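Local coordinates for protein omega-class glutathione S-transferase (Bombyx mori, PDB 3WD6) that binds glutathione and probably acts as a glutathione transferase and a glutathione-dependent dehydroascorbate reductase, at residues A[124-127]-A[128-132]; A[158-161]-A[162-165]; A[146-149]-A[150-154]. One frame throughout, in Å; residues are numbered along the deposited sequence.

Interaction 1: A[124-127]-A[128-132]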
ATOM      1  N   GLU A 124       2.597  12.127  -3.441  1.00 21.34           N
ATOM      2  CA  GLU A 124       2.059  13.096  -2.469  1.00 22.12           C
ATOM      3  C   GLU A 124       0.655  13.465  -2.854  1.00 19.55           C
ATOM      4  O   GLU A 124      -0.208  13.592  -1.991  1.00 21.01           O
ATOM      5  CB  GLU A 124       2.873  14.401  -2.422  1.00 25.24           C
ATOM      6  CG  GLU A 124       3.634  14.675  -1.128  1.00 28.91           C
ATOM      7  CD  GLU A 124       2.787  14.536   0.153  1.00 29.63           C
ATOM      8  OE1 GLU A 124       1.831  15.338   0.345  1.00 24.69           O
ATOM      9  OE2 GLU A 124       3.113  13.634   0.980  1.00 25.51           O
ATOM     10  N   ALA A 125       0.432  13.650  -4.151  1.00 18.99           N
ATOM     11  CA  ALA A 125      -0.914  13.934  -4.645  1.00 20.97           C
ATOM     12  C   ALA A 125      -1.980  12.925  -4.133  1.00 23.64           C
ATOM     13  O   ALA A 125      -3.175  13.247  -4.119  1.00 27.32           O
ATOM     14  CB  ALA A 125      -0.931  14.045  -6.186  1.00 15.29           C
ATOM     15  N   SER A 126      -1.586  11.731  -3.690  1.00 20.77           N
ATOM     16  CA  SER A 126      -2.620  10.809  -3.195  1.00 23.93           C
ATOM     17  C   SER A 126      -2.995  10.955  -1.700  1.00 24.09           C
ATOM     18  O   SER A 126      -3.872  10.225  -1.200  1.00 24.44           O
ATOM     19  CB  SER A 126      -2.279   9.357  -3.512  1.00 19.32           C
ATOM     20  OG  SER A 126      -1.234   8.887  -2.668  1.00 20.05           O
ATOM     21  N   ALA A 127      -2.366  11.890  -0.996  1.00 19.88           N
ATOM     22  CA  ALA A 127      -2.682  12.094   0.428  1.00 25.68           C
ATOM     23  C   ALA A 127      -4.187  12.298   0.721  1.00 27.40           C
ATOM     24  O   ALA A 127      -4.724  11.693   1.658  1.00 24.84           O
ATOM     25  CB  ALA A 127      -1.857  13.242   1.022  1.00 20.26           C
ATOM     26  N   PRO A 128      -4.872  13.148  -0.077  1.00 27.38           N
ATOM     27  CA  PRO A 128      -6.316  13.368   0.124  1.00 27.98           C
ATOM     28  C   PRO A 128      -7.118  12.074  -0.006  1.00 28.46           C
ATOM     29  O   PRO A 128      -8.162  11.907   0.648  1.00 29.34           O
ATOM     30  CB  PRO A 128      -6.691  14.331  -1.007  1.00 25.12           C
ATOM     31  CG  PRO A 128      -5.425  15.060  -1.295  1.00 28.04           C
ATOM     32  CD  PRO A 128      -4.324  14.039  -1.116  1.00 24.69           C
ATOM     33  N   ILE A 129      -6.636  11.167  -0.852  1.00 27.32           N
ATOM     34  CA  ILE A 129      -7.269   9.859  -0.996  1.00 27.28           C
ATOM     35  C   ILE A 129      -7.022   9.019   0.255  1.00 26.12           C
ATOM     36  O   ILE A 129      -7.940   8.408   0.805  1.00 25.53           O
ATOM     37  CB  ILE A 129      -6.725   9.119  -2.230  1.00 26.92           C
ATOM     38  CG1 ILE A 129      -7.064   9.914  -3.491  1.00 24.56           C
ATOM     39  CG2 ILE A 129      -7.272   7.669  -2.284  1.00 23.90           C
ATOM     40  CD1 ILE A 129      -6.337   9.444  -4.713  1.00 22.51           C
ATOM     41  N   GLN A 130      -5.766   8.984   0.691  1.00 27.90           N
ATOM     42  CA  GLN A 130      -5.397   8.275   1.905  1.00 24.96           C
ATOM     43  C   GLN A 130      -6.250   8.804   3.036  1.00 26.65           C
ATOM     44  O   GLN A 130      -6.707   8.049   3.882  1.00 30.58           O
ATOM     45  CB  GLN A 130      -3.915   8.497   2.203  1.00 24.49           C
ATOM     46  CG  GLN A 130      -2.966   8.041   1.069  1.00 24.29           C
ATOM     47  CD  GLN A 130      -1.522   8.517   1.287  1.00 27.41           C
ATOM     48  OE1 GLN A 130      -1.025   8.545   2.424  1.00 29.17           O
ATOM     49  NE2 GLN A 130      -0.850   8.902   0.203  1.00 26.83           N
ATOM     50  N   SER A 131      -6.475  10.111   3.029  1.00 30.13           N
ATOM     51  CA  SER A 131      -7.212  10.793   4.092  1.00 33.94           C
ATOM     52  C   SER A 131      -8.707  10.459   4.087  1.00 33.48           C
ATOM     53  O   SER A 131      -9.279  10.107   5.118  1.00 37.39           O
ATOM     54  CB  SER A 131      -7.018  12.308   3.970  1.00 30.48           C
ATOM     55  OG  SER A 131      -7.656  12.964   5.046  1.00 38.70           O
ATOM     56  N   LEU A 132      -9.342  10.572   2.929  1.00 31.18           N
ATOM     57  CA  LEU A 132     -10.756  10.238   2.840  1.00 34.61           C
ATOM     58  C   LEU A 132     -11.022   8.804   3.277  1.00 35.42           C
ATOM     59  O   LEU A 132     -11.996   8.550   3.996  1.00 36.37           O
ATOM     60  CB  LEU A 132     -11.280  10.434   1.418  1.00 32.67           C
ATOM     61  CG  LEU A 132     -12.776  10.133   1.314  1.00 34.17           C
ATOM     62  CD1 LEU A 132     -13.568  11.100   2.195  1.00 39.04           C
ATOM     63  CD2 LEU A 132     -13.258  10.197  -0.123  1.00 33.47           C
TER
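Ser126 and Gln130 join side chain to side chain across the break between helix 113-125 and helix 127-138, in the all-helical C-terminal half of the glutathione transferase fold. Gln130 can be followed from its root. Gln130 CB rests on Ala127 O at 3.3 Å, and its CG lies 3.3 Å from Ser126 O. With CG anti to the carbonyl carbon (chi1 -58°) and the chain extended beyond it, the Gln130 side chain runs back over the first turn of its helix, its CD passing 3.9 Å from Ala127 CA. At the tip Gln130 NE2 donates to Ser126 OG (2.9 Å, 152° at the hydrogen), which lies almost in the amide plane; OE1 bonds to the hydroxyl of Tyr40, a residue of the glutathione pocket. Ser126 OG also bonds to Val123 O, one turn back. The backbone adds a straight bond from Gln130 N to Ser126 O (3.0 Å, 167°), a weak one from Ile129 N to the same oxygen, and another from Ser131 N to Ala127 O (2.7 Å). Pro128, without an N-H, offers no such bond at its own place. Shortened to an alanine, Gln130 would probably leave Ser126 OG without its amide donor and Tyr40 OH without this mate. The two ends of one amide thus tie the helix junction to the glutathione-binding side, placing Gln130 in the second shell of the pocket.

Interaction 2: A[158-161]-A[162-165]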
ATOM      1  N   ILE A 158      -4.048  13.136 -10.711  1.00 22.64           N
ATOM      2  CA  ILE A 158      -3.381  11.892 -11.071  1.00 22.33           C
ATOM      3  C   ILE A 158      -3.751  11.434 -12.490  1.00 21.04           C
ATOM      4  O   ILE A 158      -2.868  11.170 -13.320  1.00 17.66           O
ATOM      5  CB  ILE A 158      -3.651  10.806 -10.034  1.00 20.60           C
ATOM      6  CG1 ILE A 158      -3.073  11.260  -8.689  1.00 20.17           C
ATOM      7  CG2 ILE A 158      -3.028   9.491 -10.482  1.00 17.35           C
ATOM      8  CD1 ILE A 158      -3.336  10.305  -7.535  1.00 20.90           C
ATOM      9  N   GLN A 159      -5.050  11.376 -12.775  1.00 22.96           N
ATOM     10  CA  GLN A 159      -5.511  11.074 -14.121  1.00 22.19           C
ATOM     11  C   GLN A 159      -4.851  11.971 -15.161  1.00 20.59           C
ATOM     12  O   GLN A 159      -4.408  11.487 -16.203  1.00 21.23           O
ATOM     13  CB  GLN A 159      -7.025  11.201 -14.225  1.00 22.41           C
ATOM     14  CG  GLN A 159      -7.608  10.642 -15.520  1.00 19.91           C
ATOM     15  CD  GLN A 159      -9.112  10.488 -15.416  1.00 23.92           C
ATOM     16  OE1 GLN A 159      -9.675   9.392 -15.621  1.00 24.23           O
ATOM     17  NE2 GLN A 159      -9.776  11.583 -15.080  1.00 19.04           N
ATOM     18  N   GLU A 160      -4.777  13.269 -14.881  1.00 20.16           N
ATOM     19  CA  GLU A 160      -4.157  14.200 -15.832  1.00 25.40           C
ATOM     20  C   GLU A 160      -2.665  13.875 -16.075  1.00 24.05           C
ATOM     21  O   GLU A 160      -2.190  13.923 -17.215  1.00 24.30           O
ATOM     22  CB  GLU A 160      -4.373  15.667 -15.397  1.00 28.69           C
ATOM     23  CG  GLU A 160      -4.104  16.729 -16.494  1.00 32.26           C
ATOM     24  CD  GLU A 160      -5.070  16.630 -17.710  1.00 45.73           C
ATOM     25  OE1 GLU A 160      -6.196  16.078 -17.569  1.00 39.72           O
ATOM     26  OE2 GLU A 160      -4.703  17.118 -18.817  1.00 47.37           O
ATOM     27  N   GLN A 161      -1.935  13.527 -15.016  1.00 21.18           N
ATOM     28  CA  GLN A 161      -0.554  13.121 -15.182  1.00 22.17           C
ATOM     29  C   GLN A 161      -0.458  11.922 -16.137  1.00 24.06           C
ATOM     30  O   GLN A 161       0.390  11.903 -17.070  1.00 18.51           O
ATOM     31  CB  GLN A 161       0.071  12.785 -13.832  1.00 23.53           C
ATOM     32  CG  GLN A 161       0.123  13.963 -12.871  1.00 24.19           C
ATOM     33  CD  GLN A 161       0.599  15.230 -13.551  1.00 26.45           C
ATOM     34  OE1 GLN A 161       1.669  15.257 -14.164  1.00 26.52           O
ATOM     35  NE2 GLN A 161      -0.212  16.278 -13.479  1.00 25.32           N
ATOM     36  N   LEU A 162      -1.333  10.935 -15.916  1.00 22.30           N
ATOM     37  CA  LEU A 162      -1.394   9.769 -16.791  1.00 20.41           C
ATOM     38  C   LEU A 162      -1.759  10.216 -18.208  1.00 22.59           C
ATOM     39  O   LEU A 162      -1.098   9.844 -19.192  1.00 23.88           O
ATOM     40  CB  LEU A 162      -2.388   8.733 -16.247  1.00 24.60           C
ATOM     41  CG  LEU A 162      -2.415   7.323 -16.885  1.00 21.10           C
ATOM     42  CD1 LEU A 162      -1.090   6.596 -16.726  1.00 17.36           C
ATOM     43  CD2 LEU A 162      -3.534   6.476 -16.289  1.00 23.01           C
ATOM     44  N   LYS A 163      -2.788  11.043 -18.322  1.00 22.04           N
ATOM     45  CA  LYS A 163      -3.169  11.536 -19.635  1.00 24.20           C
ATOM     46  C   LYS A 163      -1.991  12.192 -20.341  1.00 25.39           C
ATOM     47  O   LYS A 163      -1.696  11.866 -21.493  1.00 28.74           O
ATOM     48  CB  LYS A 163      -4.324  12.532 -19.542  1.00 29.93           C
ATOM     49  CG  LYS A 163      -4.862  12.992 -20.907  1.00 31.12           C
ATOM     50  CD  LYS A 163      -6.023  13.970 -20.720  1.00 37.12           C
ATOM     51  CE  LYS A 163      -6.526  14.494 -22.053  1.00 44.64           C
ATOM     52  NZ  LYS A 163      -6.601  15.985 -22.038  1.00 54.94           N
ATOM     53  N   ASN A 164      -1.320  13.117 -19.664  1.00 22.33           N
ATOM     54  CA  ASN A 164      -0.213  13.813 -20.300  1.00 24.35           C
ATOM     55  C   ASN A 164       0.906  12.873 -20.714  1.00 22.66           C
ATOM     56  O   ASN A 164       1.459  13.024 -21.789  1.00 27.62           O
ATOM     57  CB  ASN A 164       0.328  14.957 -19.415  1.00 26.05           C
ATOM     58  CG  ASN A 164      -0.651  16.133 -19.322  1.00 34.25           C
ATOM     59  OD1 ASN A 164      -1.431  16.387 -20.255  1.00 37.47           O
ATOM     60  ND2 ASN A 164      -0.623  16.844 -18.193  1.00 32.30           N
ATOM     61  N   ARG A 165       1.245  11.907 -19.863  1.00 23.52           N
ATOM     62  CA  ARG A 165       2.345  10.985 -20.168  1.00 23.39           C
ATOM     63  C   ARG A 165       1.983  10.038 -21.317  1.00 19.53           C
ATOM     64  O   ARG A 165       2.856   9.559 -22.021  1.00 18.63           O
ATOM     65  CB  ARG A 165       2.750  10.191 -18.921  1.00 23.29           C
ATOM     66  CG  ARG A 165       3.437  11.039 -17.871  1.00 25.49           C
ATOM     67  CD  ARG A 165       3.413  10.411 -16.454  1.00 24.86           C
ATOM     68  NE  ARG A 165       4.112  11.279 -15.494  1.00 22.55           N
ATOM     69  CZ  ARG A 165       4.976  10.853 -14.572  1.00 24.70           C
ATOM     70  NH1 ARG A 165       5.255   9.558 -14.453  1.00 22.00           N
ATOM     71  NH2 ARG A 165       5.550  11.724 -13.755  1.00 23.25           N
TER
HETATM   72  O   HOH W   1       3.968  14.225 -14.471  1.00 31.48           O
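Gln161 and Arg165, one turn apart on the last turns of helix 145-165 in the C-terminal helical domain of this glutathione transferase, are bridged by a water. The two side chains reach it by different shapes. Gln161 folds at chi2 (-45°), and its OE1 accepts from the water at 2.5 Å. Arg165 starts from a similar first torsion but stays extended from CG to NE, its CG passing 3.3 Å from Gln161 O; NH2 then donates to the water at 3.0 Å, the water sitting at the guanidinium edge, in its plane. The other terminal nitrogen, NH1, forms a salt bridge with Asp119 of helix 113-125 and a hydrogen bond to Leu170 O, which should fix the guanidinium's turn. Glu160 places CG opposite its backbone N and bends at chi2 (64°), bringing the carboxylate alongside Lys163, whose chain runs the same way and bends only at its last torsion. The salt bridge from Glu160 OE2 to Lys163 NZ is long, 3.9 Å, and Glu160 OE1 lies 3.8 Å from Lys163 CD. Asn164 comes to the same carboxylate with its amide plane turned 81° from it. Buried Leu162 turns instead to Tyr211 and Leu170. Four regular backbone bonds carry the turn, the one from Lys163 N to Gln159 O measuring 2.7 Å. Across the carboxylate and amide, Glu160 OE2 and Asn164 OD1, both acceptors, come within 3.6 Å.

Interaction 3: A[146-149]-A[150-154]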
ATOM      1  N   GLU A 146     -15.464  19.123   1.827  1.00 48.85           N
ATOM      2  CA  GLU A 146     -14.087  19.484   1.488  1.00 49.73           C
ATOM      3  C   GLU A 146     -13.242  18.224   1.276  1.00 46.62           C
ATOM      4  O   GLU A 146     -12.429  18.164   0.356  1.00 45.19           O
ATOM      5  CB  GLU A 146     -13.441  20.324   2.594  1.00 53.63           C
ATOM      6  CG  GLU A 146     -14.038  21.702   2.792  1.00 62.91           C
ATOM      7  CD  GLU A 146     -13.310  22.495   3.876  1.00 73.75           C
ATOM      8  OE1 GLU A 146     -13.569  22.234   5.076  1.00 72.27           O
ATOM      9  OE2 GLU A 146     -12.472  23.366   3.530  1.00 70.77           O
ATOM     10  N   HIS A 147     -13.413  17.241   2.158  1.00 46.18           N
ATOM     11  CA  HIS A 147     -12.709  15.975   2.046  1.00 44.09           C
ATOM     12  C   HIS A 147     -13.049  15.344   0.709  1.00 40.01           C
ATOM     13  O   HIS A 147     -12.158  15.007  -0.074  1.00 36.63           O
ATOM     14  CB  HIS A 147     -13.109  15.028   3.180  1.00 44.99           C
ATOM     15  CG  HIS A 147     -12.940  15.616   4.544  1.00 50.28           C
ATOM     16  ND1 HIS A 147     -13.707  15.231   5.624  1.00 53.03           N
ATOM     17  CD2 HIS A 147     -12.100  16.576   5.004  1.00 54.34           C
ATOM     18  CE1 HIS A 147     -13.344  15.921   6.691  1.00 51.56           C
ATOM     19  NE2 HIS A 147     -12.371  16.744   6.342  1.00 55.88           N
ATOM     20  N   VAL A 148     -14.341  15.196   0.445  1.00 36.12           N
ATOM     21  CA  VAL A 148     -14.768  14.620  -0.815  1.00 37.47           C
ATOM     22  C   VAL A 148     -14.236  15.411  -2.017  1.00 38.28           C
ATOM     23  O   VAL A 148     -13.755  14.824  -2.998  1.00 40.14           O
ATOM     24  CB  VAL A 148     -16.300  14.448  -0.889  1.00 41.54           C
ATOM     25  CG1 VAL A 148     -16.730  13.976  -2.290  1.00 38.52           C
ATOM     26  CG2 VAL A 148     -16.768  13.462   0.171  1.00 36.84           C
ATOM     27  N   ALA A 149     -14.304  16.734  -1.947  1.00 36.94           N
ATOM     28  CA  ALA A 149     -13.795  17.568  -3.032  1.00 38.41           C
ATOM     29  C   ALA A 149     -12.265  17.435  -3.208  1.00 37.61           C
ATOM     30  O   ALA A 149     -11.766  17.342  -4.340  1.00 36.00           O
ATOM     31  CB  ALA A 149     -14.191  19.024  -2.807  1.00 37.30           C
ATOM     32  N   ALA A 150     -11.529  17.439  -2.096  1.00 32.35           N
ATOM     33  CA  ALA A 150     -10.077  17.317  -2.146  1.00 33.39           C
ATOM     34  C   ALA A 150      -9.677  15.998  -2.819  1.00 31.66           C
ATOM     35  O   ALA A 150      -8.776  15.947  -3.665  1.00 31.48           O
ATOM     36  CB  ALA A 150      -9.495  17.401  -0.743  1.00 26.60           C
ATOM     37  N   TYR A 151     -10.362  14.938  -2.417  1.00 28.42           N
ATOM     38  CA  TYR A 151     -10.199  13.622  -2.992  1.00 30.98           C
ATOM     39  C   TYR A 151     -10.366  13.654  -4.522  1.00 31.77           C
ATOM     40  O   TYR A 151      -9.549  13.091  -5.260  1.00 28.73           O
ATOM     41  CB  TYR A 151     -11.195  12.676  -2.309  1.00 29.10           C
ATOM     42  CG  TYR A 151     -11.604  11.431  -3.069  1.00 31.38           C
ATOM     43  CD1 TYR A 151     -10.770  10.317  -3.137  1.00 26.72           C
ATOM     44  CD2 TYR A 151     -12.859  11.349  -3.668  1.00 32.24           C
ATOM     45  CE1 TYR A 151     -11.166   9.171  -3.818  1.00 29.87           C
ATOM     46  CE2 TYR A 151     -13.266  10.206  -4.345  1.00 30.28           C
ATOM     47  CZ  TYR A 151     -12.417   9.122  -4.420  1.00 30.89           C
ATOM     48  OH  TYR A 151     -12.827   7.986  -5.088  1.00 29.73           O
ATOM     49  N   HIS A 152     -11.406  14.333  -4.997  1.00 31.92           N
ATOM     50  CA  HIS A 152     -11.626  14.465  -6.435  1.00 32.26           C
ATOM     51  C   HIS A 152     -10.546  15.269  -7.123  1.00 29.22           C
ATOM     52  O   HIS A 152     -10.205  14.985  -8.275  1.00 31.90           O
ATOM     53  CB  HIS A 152     -12.999  15.065  -6.743  1.00 33.97           C
ATOM     54  CG  HIS A 152     -14.115  14.084  -6.606  1.00 34.23           C
ATOM     55  ND1 HIS A 152     -14.939  14.045  -5.500  1.00 38.52           N
ATOM     56  CD2 HIS A 152     -14.525  13.082  -7.419  1.00 33.44           C
ATOM     57  CE1 HIS A 152     -15.822  13.071  -5.646  1.00 37.86           C
ATOM     58  NE2 HIS A 152     -15.593  12.474  -6.802  1.00 37.79           N
ATOM     59  N   LYS A 153     -10.034  16.283  -6.439  1.00 27.53           N
ATOM     60  CA  LYS A 153      -8.912  17.052  -6.960  1.00 31.22           C
ATOM     61  C   LYS A 153      -7.746  16.103  -7.111  1.00 30.28           C
ATOM     62  O   LYS A 153      -6.969  16.187  -8.070  1.00 28.94           O
ATOM     63  CB  LYS A 153      -8.501  18.160  -5.981  1.00 33.20           C
ATOM     64  CG  LYS A 153      -9.156  19.518  -6.222  1.00 39.25           C
ATOM     65  CD  LYS A 153      -8.393  20.639  -5.472  1.00 43.70           C
ATOM     66  CE  LYS A 153      -7.066  20.981  -6.182  1.00 50.38           C
ATOM     67  NZ  LYS A 153      -6.109  21.800  -5.371  1.00 49.98           N
ATOM     68  N   ALA A 154      -7.629  15.208  -6.133  1.00 29.63           N
ATOM     69  CA  ALA A 154      -6.557  14.235  -6.100  1.00 26.74           C
ATOM     70  C   ALA A 154      -6.644  13.343  -7.338  1.00 25.39           C
ATOM     71  O   ALA A 154      -5.664  13.189  -8.081  1.00 24.29           O
ATOM     72  CB  ALA A 154      -6.633  13.413  -4.815  1.00 25.69           C
TER
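Ala150 opens the second turn by donating its N-H to Glu146 O at 2.7 Å, and its CB sits 3.2 Å from that same oxygen. Next, Tyr151 N bonds to His147 O (3.0 Å). The tyrosine ring leaves the turn edge-on: CD2 is 3.7 Å from Val148 O, which lies in the ring plane, and the hydroxyl bonds to Val198 O. Beyond the segment the ring meets Ile129 and Leu132 of helix 127-138, so the phenol bears on the helix-to-helix packing of the C-terminal glutathione transferase domain, to which helix 145-165 belongs. His152 follows and grips Val148 O twice, from opposite faces of the carbonyl plane: the backbone N from one face at 3.1 Å, and ring ND1 from the other at 2.9 Å. The ring bond is bent, 138° at the hydrogen, with ND1 49° out of the carbonyl plane. The first torsion (chi1 -78°), placing CG beside the backbone N, swings the imidazole back toward the preceding turn. There Val148 CG1 lies at its edge, 3.6 Å from His152 CE1, the two side chains running the same way, while Tyr151 CD2 covers one face toward the rim. Lys153 repeats the helical pattern, its N bonded to Ala149 O at 2.9 Å, and its chain bends at chi3 as it heads off from the first turn. Ala154 N bonds to Ala150 O, and the Ala154 methyl touches Ile129.

How the interactions relate
Interactions 2 and 3 lie on the same helix, 145-165, about 17 Å apart between centres; interaction 1 sits at the junction between helices 113-125 and 127-138 and touches both of the other two contacts. Its closer neighbour is interaction 3, where Leu132 CD2 meets Tyr151 CG at 3.6 Å; interaction 2 touches it through Ile129 CD1 and Ile158 CD1, 4.2 Å apart. Interaction 3 is largely at the surface, the other two partly buried. Their polar chemistry differs: an amide-hydroxyl link near the glutathione site in interaction 1, a long salt bridge and a water bridge in interaction 2, and an imidazole bonded to a backbone carbonyl in interaction 3.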